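Local atomic coordinates of open reading frame 2 (Aeromonas sobria, PDB entry 3WQB), a protein that probably serves as a chaperone for a secreted serine protease of the same bacterium, with which it forms a complex. Residues B[79-84]-B[137-142]. Numbering follows the deposited sequence.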
loop_
_atom_site.group_PDB
_atom_site.type_symbol
_atom_site.label_atom_id
_atom_site.label_comp_id
_atom_site.label_asym_id
_atom_site.label_seq_id
_atom_site.Cartn_x
_atom_site.Cartn_y
_atom_site.Cartn_z
ATOM N N THR B 79 0.435 -17.032 15.584
ATOM C CA THR B 79 -0.200 -17.628 16.751
ATOM C C THR B 79 -1.665 -17.926 16.476
ATOM O O THR B 79 -2.373 -17.123 15.879
ATOM C CB THR B 79 -0.055 -16.715 17.992
ATOM O OG1 THR B 79 1.338 -16.496 18.240
ATOM C CG2 THR B 79 -0.664 -17.358 19.225
ATOM N N VAL B 80 -2.111 -19.098 16.911
ATOM C CA VAL B 80 -3.521 -19.449 16.818
ATOM C C VAL B 80 -4.260 -18.576 17.821
ATOM O O VAL B 80 -4.109 -18.750 19.033
ATOM C CB VAL B 80 -3.753 -20.945 17.135
ATOM C CG1 VAL B 80 -5.238 -21.287 17.033
ATOM C CG2 VAL B 80 -2.929 -21.820 16.209
ATOM N N SER B 81 -5.037 -17.620 17.316
ATOM C CA SER B 81 -5.695 -16.632 18.171
ATOM C C SER B 81 -6.854 -17.206 18.981
ATOM O O SER B 81 -7.205 -16.665 20.031
ATOM C CB SER B 81 -6.193 -15.447 17.337
ATOM O OG SER B 81 -7.341 -15.795 16.576
ATOM N N GLY B 82 -7.450 -18.291 18.482
ATOM C CA GLY B 82 -8.667 -18.848 19.068
ATOM C C GLY B 82 -9.922 -18.533 18.269
ATOM O O GLY B 82 -10.981 -19.125 18.503
ATOM N N THR B 83 -9.801 -17.601 17.324
ATOM C CA THR B 83 -10.921 -17.172 16.485
ATOM C C THR B 83 -10.960 -17.939 15.164
ATOM O O THR B 83 -9.920 -18.208 14.557
ATOM C CB THR B 83 -10.873 -15.641 16.241
ATOM O OG1 THR B 83 -11.042 -14.964 17.492
ATOM C CG2 THR B 83 -11.966 -15.176 15.271
ATOM N N LEU B 84 -12.173 -18.306 14.758
ATOM C CA LEU B 84 -12.450 -18.893 13.454
ATOM C C LEU B 84 -13.301 -17.925 12.655
ATOM O O LEU B 84 -14.290 -17.389 13.170
ATOM C CB LEU B 84 -13.219 -20.213 13.608
ATOM C CG LEU B 84 -12.576 -21.357 14.389
ATOM C CD1 LEU B 84 -13.650 -22.229 15.010
ATOM C CD2 LEU B 84 -11.688 -22.184 13.498
ATOM N N GLN B 137 -11.795 -20.277 8.122
ATOM C CA GLN B 137 -10.388 -19.926 8.252
ATOM C C GLN B 137 -10.039 -19.808 9.730
ATOM O O GLN B 137 -10.695 -19.078 10.479
ATOM C CB GLN B 137 -10.075 -18.611 7.514
ATOM C CG GLN B 137 -8.595 -18.187 7.543
ATOM C CD GLN B 137 -8.365 -16.802 6.950
ATOM O OE1 GLN B 137 -9.271 -15.978 6.911
ATOM N NE2 GLN B 137 -7.149 -16.548 6.479
ATOM N N ILE B 138 -9.027 -20.558 10.151
ATOM C CA ILE B 138 -8.479 -20.425 11.497
ATOM C C ILE B 138 -7.596 -19.184 11.524
ATOM O O ILE B 138 -6.657 -19.071 10.731
ATOM C CB ILE B 138 -7.642 -21.667 11.890
ATOM C CG1 ILE B 138 -8.522 -22.922 11.862
ATOM C CG2 ILE B 138 -7.013 -21.477 13.269
ATOM C CD1 ILE B 138 -7.766 -24.239 11.884
ATOM N N GLU B 139 -7.907 -18.240 12.409
ATOM C CA GLU B 139 -7.095 -17.024 12.483
ATOM C C GLU B 139 -5.702 -17.290 13.047
ATOM O O GLU B 139 -5.550 -17.810 14.157
ATOM C CB GLU B 139 -7.773 -15.913 13.280
ATOM C CG GLU B 139 -6.853 -14.704 13.446
ATOM C CD GLU B 139 -7.522 -13.517 14.078
ATOM O OE1 GLU B 139 -8.158 -13.670 15.138
ATOM O OE2 GLU B 139 -7.374 -12.416 13.523
ATOM N N LEU B 140 -4.701 -16.924 12.262
ATOM C CA LEU B 140 -3.310 -17.007 12.670
ATOM C C LEU B 140 -2.780 -15.584 12.768
ATOM O O LEU B 140 -2.552 -14.920 11.749
ATOM C CB LEU B 140 -2.502 -17.848 11.677
ATOM C CG LEU B 140 -3.031 -19.268 11.414
ATOM C CD1 LEU B 140 -2.208 -19.972 10.335
ATOM C CD2 LEU B 140 -3.094 -20.113 12.696
ATOM N N SER B 141 -2.607 -15.124 14.002
ATOM C CA SER B 141 -2.280 -13.733 14.292
ATOM C C SER B 141 -0.778 -13.520 14.358
ATOM O O SER B 141 -0.008 -14.471 14.464
ATOM C CB SER B 141 -2.923 -13.307 15.611
ATOM O OG SER B 141 -2.293 -13.954 16.702
ATOM N N GLY B 142 -0.370 -12.257 14.289
ATOM C CA GLY B 142 1.040 -11.907 14.353
ATOM C C GLY B 142 1.337 -10.660 13.559
ATOM O O GLY B 142 0.427 -10.018 13.015
HETATM O O HOH W 1 -7.477 -19.185 15.740
#
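T79 and S141 form an antiparallel hydrogen-bonded pair. T79 N donates to S141 O (2.8 Å), and S141 N returns a bond to T79 O (2.8 Å). Next along, S81 N reaches E139 O at 3.2 Å, nearly straight at 171°. Beyond the corner at G82, E139 N donates to T83 O (2.9 Å). The pairing jumps by two residues between V80 with L140 and L84 with I138, which makes a beta bulge. One water fills the bulge. It accepts from G82 N and donates to T83 O and E139 O, so each of those carbonyls takes a second donor besides a backbone N-H.

The polar side chains meet on the face of S81, E139 and S141. S81 OG donates to E139 OE1 at 2.7 Å, on the anti side of the carboxylate and 24° out of its plane. The same OG accepts from T83 N (3.1 Å), an ST turn that ties the corner to this bond. E139 reaches the hydroxyl because its CG stands anti to the backbone N (chi1 175°) and its chain stays extended. T83 lies alongside it, with CB against OE1.

Apolar contacts occupy the face of V80, L84, I138 and L140. L84 CD2 rests on I138 CG1 at 3.6 Å, with the two side chains side by side. V80 CG2 meets L140 CD2 at 3.9 Å. L84 and I138, on the six-stranded antiparallel sheet, also pack against helix 122-131.

The face of S81, E139 and S141 meets the chain of another protein. E139 OE2 bonds to its backbone and S141 OG to one of its polar side chains. S81 touches that chain too and also holds E139 OE1. It thus positions the carboxylate whose OE2 accepts the backbone bond, which is consistent with a preset binding face.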